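Local coordinates for protein phosphoacetylglucosamine mutase (Aspergillus lentulus, PDB 5O9X) that catalyses the interconversion of N-acetylglucosamine 6-phosphate and N-acetylglucosamine 1-phosphate, as a phosphoacetylglucosamine mutase of the phosphoglucomutase/phosphomannomutase family, at residues Y27-F32 with F503-G508; G31-A36 with A68-A73. The protein carries 1 engineered substitution. All coordinates share one frame; numbering follows the deposited sequence.

Contact 1. Residues Y27-F32 with F503-G508; sequences YGTAGF and FARASG. With G16 (1,6-di-O-phosphono-alpha-D-glucopyranose), chain B.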
loop_
_atom_site.group_PDB
_atom_site.type_symbol
_atom_site.label_atom_id
_atom_site.label_comp_id
_atom_site.label_asym_id
_atom_site.label_seq_id
_atom_site.Cartn_x
_atom_site.Cartn_y
_atom_site.Cartn_z
ATOM N N TYR A 27 -15.106 7.966 1.624
ATOM C CA TYR A 27 -13.638 7.943 1.581
ATOM C C TYR A 27 -13.064 6.505 1.313
ATOM O O TYR A 27 -12.057 6.342 0.618
ATOM C CB TYR A 27 -13.081 8.558 2.865
ATOM C CG TYR A 27 -11.631 8.947 2.782
ATOM C CD1 TYR A 27 -11.254 10.219 2.278
ATOM C CD2 TYR A 27 -10.625 8.067 3.226
ATOM C CE1 TYR A 27 -9.929 10.573 2.227
ATOM C CE2 TYR A 27 -9.268 8.442 3.205
ATOM C CZ TYR A 27 -8.932 9.681 2.697
ATOM O OH TYR A 27 -7.613 10.101 2.599
ATOM N N GLY A 28 -13.716 5.480 1.834
ATOM C CA GLY A 28 -13.326 4.089 1.483
ATOM C C GLY A 28 -12.038 3.687 2.202
ATOM O O GLY A 28 -11.583 4.334 3.172
ATOM N N THR A 29 -11.439 2.630 1.716
ATOM C CA THR A 29 -10.270 2.045 2.374
ATOM C C THR A 29 -9.069 2.992 2.275
ATOM O O THR A 29 -8.261 3.085 3.246
ATOM C CB THR A 29 -9.962 0.714 1.655
ATOM O OG1 THR A 29 -11.093 -0.153 1.790
ATOM C CG2 THR A 29 -8.773 -0.018 2.297
ATOM N N ALA A 30 -8.878 3.577 1.080
ATOM C CA ALA A 30 -7.657 4.386 0.768
ATOM C C ALA A 30 -7.931 5.781 0.158
ATOM O O ALA A 30 -7.019 6.376 -0.399
ATOM C CB ALA A 30 -6.729 3.588 -0.183
ATOM N N GLY A 31 -9.135 6.286 0.211
ATOM C CA GLY A 31 -9.390 7.621 -0.381
ATOM C C GLY A 31 -10.453 7.453 -1.442
ATOM O O GLY A 31 -10.710 6.311 -1.877
ATOM N N PHE A 32 -11.060 8.551 -1.894
ATOM C CA PHE A 32 -12.113 8.484 -2.870
ATOM C C PHE A 32 -11.591 7.783 -4.133
ATOM O O PHE A 32 -10.469 8.069 -4.579
ATOM C CB PHE A 32 -12.572 9.890 -3.243
ATOM C CG PHE A 32 -13.094 10.683 -2.053
ATOM C CD1 PHE A 32 -14.346 10.385 -1.486
ATOM C CD2 PHE A 32 -12.312 11.702 -1.500
ATOM C CE1 PHE A 32 -14.787 11.094 -0.364
ATOM C CE2 PHE A 32 -12.765 12.436 -0.384
ATOM C CZ PHE A 32 -14.019 12.134 0.162
ATOM N N PHE A 503 -14.430 -15.642 5.015
ATOM C CA PHE A 503 -15.117 -14.441 5.486
ATOM C C PHE A 503 -15.489 -13.567 4.270
ATOM O O PHE A 503 -14.844 -13.643 3.257
ATOM C CB PHE A 503 -14.336 -13.619 6.492
ATOM C CG PHE A 503 -13.099 -12.975 5.911
ATOM C CD1 PHE A 503 -11.908 -13.773 5.639
ATOM C CD2 PHE A 503 -13.047 -11.594 5.719
ATOM C CE1 PHE A 503 -10.750 -13.160 5.091
ATOM C CE2 PHE A 503 -11.869 -10.996 5.165
ATOM C CZ PHE A 503 -10.761 -11.788 4.811
ATOM N N ALA A 504 -16.537 -12.760 4.427
ATOM C CA ALA A 504 -17.007 -11.839 3.382
ATOM C C ALA A 504 -17.039 -10.401 3.932
ATOM O O ALA A 504 -17.466 -10.167 5.083
ATOM C CB ALA A 504 -18.445 -12.250 2.925
ATOM N N ARG A 505 -16.690 -9.391 3.102
ATOM C CA ARG A 505 -16.761 -8.009 3.597
ATOM C C ARG A 505 -16.835 -7.138 2.346
ATOM O O ARG A 505 -16.339 -7.523 1.250
ATOM C CB ARG A 505 -15.547 -7.551 4.407
ATOM C CG ARG A 505 -14.188 -7.884 3.733
ATOM C CD ARG A 505 -12.979 -7.273 4.496
ATOM N NE ARG A 505 -12.845 -5.825 4.252
ATOM C CZ ARG A 505 -12.323 -5.272 3.132
ATOM N NH1 ARG A 505 -11.935 -6.008 2.073
ATOM N NH2 ARG A 505 -12.216 -3.956 3.054
ATOM N N ALA A 506 -17.460 -5.987 2.527
ATOM C CA ALA A 506 -17.586 -4.962 1.450
ATOM C C ALA A 506 -16.181 -4.420 1.176
ATOM O O ALA A 506 -15.361 -4.161 2.108
ATOM C CB ALA A 506 -18.483 -3.796 1.942
ATOM N N SER A 507 -15.873 -4.301 -0.122
ATOM C CA SER A 507 -14.691 -3.565 -0.538
ATOM C C SER A 507 -14.927 -2.074 -0.289
ATOM O O SER A 507 -16.069 -1.586 -0.487
ATOM C CB SER A 507 -14.461 -3.823 -2.070
ATOM O OG SER A 507 -13.451 -2.930 -2.559
ATOM N N GLY A 508 -13.847 -1.362 0.073
ATOM C CA GLY A 508 -13.798 0.120 0.150
ATOM C C GLY A 508 -13.022 0.728 -0.969
ATOM O O GLY A 508 -12.648 1.946 -0.883
HETATM C C1 G16 B . -5.997 -0.360 -1.240
HETATM C C2 G16 B . -5.472 -0.235 0.187
HETATM C C3 G16 B . -5.076 -1.643 0.736
HETATM C C4 G16 B . -6.191 -2.672 0.669
HETATM C C5 G16 B . -6.665 -2.755 -0.776
HETATM C C6 G16 B . -7.957 -3.513 -0.976
HETATM O O1 G16 B . -4.949 -0.860 -2.076
HETATM O O2 G16 B . -4.362 0.703 0.328
HETATM O O3 G16 B . -4.568 -1.450 1.996
HETATM O O4 G16 B . -5.799 -4.056 1.074
HETATM O O5 G16 B . -7.066 -1.459 -1.282
HETATM O O6 G16 B . -9.006 -2.809 -0.170
HETATM P P G16 B . -10.539 -3.330 -0.270
HETATM O O1P G16 B . -10.559 -4.856 -0.020
HETATM O O2P G16 B . -11.035 -3.063 -1.711
HETATM O O3P G16 B . -11.396 -2.487 0.697
HETATM P "P'" G16 B . -4.374 -0.038 -3.371
HETATM O O1X G16 B . -4.408 1.475 -3.023
HETATM O O2X G16 B . -5.400 -0.244 -4.532
HETATM O O3X G16 B . -3.085 -0.660 -3.783
HETATM O O HOH W 1 -10.416 3.680 -1.279
#
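Thr29 and Gly508 meet in a polar, ligand-bridged contact where the loop leading into strand 32-35 touches the turn that follows strand 501-506 of the C-terminal domain. The direct link is made by backbone: Thr29 N donates to Gly508 O at 2.9 Å. Gly28 lies against the same oxygen, its CA 3.3 Å from Gly508 O in a CH...O contact. A water adds to the grip, donating to Gly508 O at 2.9 Å while it also donates to Gly31 O and accepts from Ala30 N.

The 6-phosphate of the bound sugar bisphosphate links the two segments further. With Thr29 OG1 held beside the backbone N (chi1 -61°), the hydroxyl donates to G16 O3P at 2.6 Å, while CG2 rests near the sugar. From the other segment Gly508 N reaches G16 O3P at 2.8 Å. Arg505 presents the edge of its guanidinium to the phosphate, with NH2 2.9 Å from G16 O3P and NH1 2.8 Å from G16 O1P. Ser507 OG takes the third oxygen, G16 O2P, at 2.6 Å. Behind this first shell, Glu477 forms a salt bridge with Arg505 NE and Tyr339 bonds to NH1, so NE and NH1 each have a protein partner, which limits rotation of the guanidinium.

Three donors thus converge on O3P, one of them from the N-terminal loop, and binding of the charged 6-phosphate probably favours the closed approach of the two domains.

Contact 2. Residues G31-A36 with A68-A73; sequences GFRMKA and AAHNPA. Unlike the reference sequence in segment 31-36: Lys35 (reference Arg). Engineered in segment 68-73: Ala69 (natural residue Ser). With G16 (1,6-di-O-phosphono-alpha-D-glucopyranose), chain B.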
loop_
_atom_site.group_PDB
_atom_site.type_symbol
_atom_site.label_atom_id
_atom_site.label_comp_id
_atom_site.label_asym_id
_atom_site.label_seq_id
_atom_site.Cartn_x
_atom_site.Cartn_y
_atom_site.Cartn_z
ATOM N N GLY A 31 -9.135 6.286 0.211
ATOM C CA GLY A 31 -9.390 7.621 -0.381
ATOM C C GLY A 31 -10.453 7.453 -1.442
ATOM O O GLY A 31 -10.710 6.311 -1.877
ATOM N N PHE A 32 -11.060 8.551 -1.894
ATOM C CA PHE A 32 -12.113 8.484 -2.870
ATOM C C PHE A 32 -11.591 7.783 -4.133
ATOM O O PHE A 32 -10.469 8.069 -4.579
ATOM C CB PHE A 32 -12.572 9.890 -3.243
ATOM C CG PHE A 32 -13.094 10.683 -2.053
ATOM C CD1 PHE A 32 -14.346 10.385 -1.486
ATOM C CD2 PHE A 32 -12.312 11.702 -1.500
ATOM C CE1 PHE A 32 -14.787 11.094 -0.364
ATOM C CE2 PHE A 32 -12.765 12.436 -0.384
ATOM C CZ PHE A 32 -14.019 12.134 0.162
ATOM N N ARG A 33 -12.397 6.879 -4.665
ATOM C CA ARG A 33 -12.019 6.113 -5.826
ATOM C C ARG A 33 -13.268 5.667 -6.575
ATOM O O ARG A 33 -14.190 5.117 -5.974
ATOM C CB ARG A 33 -11.240 4.866 -5.322
ATOM C CG ARG A 33 -10.463 4.233 -6.449
ATOM C CD ARG A 33 -9.574 3.151 -5.841
ATOM N NE ARG A 33 -8.440 3.628 -5.042
ATOM C CZ ARG A 33 -7.499 2.738 -4.570
ATOM N NH1 ARG A 33 -7.544 1.431 -4.967
ATOM N NH2 ARG A 33 -6.438 3.137 -3.845
ATOM N N MET A 34 -13.311 5.873 -7.877
ATOM C CA MET A 34 -14.515 5.614 -8.634
ATOM C C MET A 34 -14.222 5.784 -10.109
ATOM O O MET A 34 -13.088 6.169 -10.467
ATOM C CB MET A 34 -15.623 6.611 -8.214
ATOM C CG MET A 34 -15.285 8.046 -8.556
ATOM S SD MET A 34 -16.182 9.234 -7.531
ATOM C CE MET A 34 -15.487 9.107 -5.880
ATOM N N LYS A 35 -15.243 5.564 -10.957
ATOM C CA LYS A 35 -15.084 5.841 -12.391
ATOM C C LYS A 35 -14.676 7.308 -12.565
ATOM O O LYS A 35 -15.258 8.201 -11.937
ATOM C CB LYS A 35 -16.327 5.436 -13.247
ATOM C CG LYS A 35 -15.973 5.184 -14.697
ATOM C CD LYS A 35 -17.173 4.663 -15.476
ATOM C CE LYS A 35 -17.066 4.994 -16.968
ATOM N NZ LYS A 35 -17.959 4.033 -17.690
ATOM N N ALA A 36 -13.675 7.544 -13.426
ATOM C CA ALA A 36 -12.978 8.852 -13.477
ATOM C C ALA A 36 -13.924 9.963 -13.911
ATOM O O ALA A 36 -13.712 11.118 -13.531
ATOM C CB ALA A 36 -11.784 8.804 -14.403
ATOM N N ALA A 68 -5.962 5.549 -8.859
ATOM C CA ALA A 68 -6.791 4.444 -8.344
ATOM C C ALA A 68 -5.984 3.119 -8.190
ATOM O O ALA A 68 -6.601 2.067 -8.001
ATOM C CB ALA A 68 -8.066 4.255 -9.180
ATOM N N ALA A 69 -4.625 3.190 -8.237
ATOM C CA ALA A 69 -3.733 2.060 -7.719
ATOM C C ALA A 69 -3.985 0.703 -8.425
ATOM O O ALA A 69 -3.709 0.615 -9.620
ATOM C CB ALA A 69 -3.934 1.942 -6.219
ATOM N N HIS A 70 -4.585 -0.325 -7.760
ATOM C CA HIS A 70 -4.815 -1.629 -8.393
ATOM C C HIS A 70 -6.047 -1.639 -9.323
ATOM O O HIS A 70 -6.230 -2.610 -10.110
ATOM C CB HIS A 70 -5.060 -2.761 -7.314
ATOM C CG HIS A 70 -6.460 -2.839 -6.817
ATOM N ND1 HIS A 70 -6.908 -2.074 -5.743
ATOM C CD2 HIS A 70 -7.529 -3.563 -7.236
ATOM C CE1 HIS A 70 -8.187 -2.342 -5.524
ATOM N NE2 HIS A 70 -8.582 -3.242 -6.419
ATOM N N ASN A 71 -6.907 -0.615 -9.203
ATOM C CA ASN A 71 -8.187 -0.563 -9.991
ATOM C C ASN A 71 -8.016 -0.565 -11.531
ATOM O O ASN A 71 -6.962 -0.139 -12.066
ATOM C CB ASN A 71 -9.076 0.635 -9.612
ATOM C CG ASN A 71 -9.682 0.485 -8.194
ATOM O OD1 ASN A 71 -9.007 0.045 -7.270
ATOM N ND2 ASN A 71 -10.942 0.898 -8.043
ATOM N N PRO A 72 -9.087 -0.991 -12.227
ATOM C CA PRO A 72 -8.996 -0.975 -13.709
ATOM C C PRO A 72 -8.775 0.490 -14.186
ATOM O O PRO A 72 -9.062 1.476 -13.441
ATOM C CB PRO A 72 -10.400 -1.514 -14.159
ATOM C CG PRO A 72 -10.840 -2.405 -12.962
ATOM C CD PRO A 72 -10.395 -1.592 -11.748
ATOM N N ALA A 73 -8.227 0.615 -15.397
ATOM C CA ALA A 73 -7.828 1.903 -16.014
ATOM C C ALA A 73 -8.928 2.964 -16.038
ATOM O O ALA A 73 -8.572 4.154 -15.994
ATOM C CB ALA A 73 -7.327 1.652 -17.467
HETATM C C1 G16 B . -5.997 -0.360 -1.240
HETATM C C2 G16 B . -5.472 -0.235 0.187
HETATM C C3 G16 B . -5.076 -1.643 0.736
HETATM C C4 G16 B . -6.191 -2.672 0.669
HETATM C C5 G16 B . -6.665 -2.755 -0.776
HETATM C C6 G16 B . -7.957 -3.513 -0.976
HETATM O O1 G16 B . -4.949 -0.860 -2.076
HETATM O O2 G16 B . -4.362 0.703 0.328
HETATM O O3 G16 B . -4.568 -1.450 1.996
HETATM O O4 G16 B . -5.799 -4.056 1.074
HETATM O O5 G16 B . -7.066 -1.459 -1.282
HETATM O O6 G16 B . -9.006 -2.809 -0.170
HETATM P P G16 B . -10.539 -3.330 -0.270
HETATM O O1P G16 B . -10.559 -4.856 -0.020
HETATM O O2P G16 B . -11.035 -3.063 -1.711
HETATM O O3P G16 B . -11.396 -2.487 0.697
HETATM P "P'" G16 B . -4.374 -0.038 -3.371
HETATM O O1X G16 B . -4.408 1.475 -3.023
HETATM O O2X G16 B . -5.400 -0.244 -4.532
HETATM O O3X G16 B . -3.085 -0.660 -3.783
#
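Arg33 reaches from strand 32-35 over the loop 68-73 and joins it to the 1-phosphate of the bound sugar bisphosphate. Its CB already heads for the loop, and CG, anti to the backbone N (chi1 -163°), packs 3.6 Å from Ala68 CB. CD comes next, 3.4 Å from Asn71 ND2, and the chain then bends at chi3 (-71°) to turn the guanidinium to the ligand. NE passes beside the Ala68 backbone, and Ala68 O lies 3.1 Å above one face of the guanidinium, a close approach without a hydrogen bond; that oxygen instead accepts Asn71 N across a type II' turn.

At the tip the two terminal nitrogens divide the work. Arg33 NH1 donates to Asn71 OD1 at 3.1 Å, with the guanidinium and amide planes 81° apart and the donor lying above the amide plane. The same Arg33 NH1 binds G16 O2X at 2.8 Å, while Arg33 NH2 binds G16 O1X at 2.7 Å, so the phosphate is held along the edge of the guanidinium. Asn71 is itself positioned by Asp75, which takes its ND2, and its OD1 sits over a face of the His70 ring.

His70 completes the hold on the oxygen shared with NH1: His70 ND1 donates to G16 O2X at 2.7 Å in the ring plane, and NE2 is tied to Glu510. The engineered Ala69, a serine in the natural sequence, places CB 3.1 Å from G16 O2X. In phosphohexomutases the serine of this loop is the one that carries the phosphate, and the 1-phosphate lodged beside Ala69 is consistent with the phosphoserine loop of that active site.

From the N terminus the chain passes helix 4-14 and enters the loop 27-32, which runs straight into strand 32-35, so both contacts set out from one continuous piece and share Gly31 and Phe32. Contact 2 closes the short loop, through helix 40-56 and strand 61-66, and stays within the first alpha/beta domain. Contact 1 closes a far longer one of 470 residues that takes in the two following domains before returning at strand 501-506. The shorter loop ends far earlier in the chain. Contact 1 holds the 6-phosphate and contact 2 the 1-phosphate of one ligand, tying the first domain to the C-terminal one across the active-site cleft.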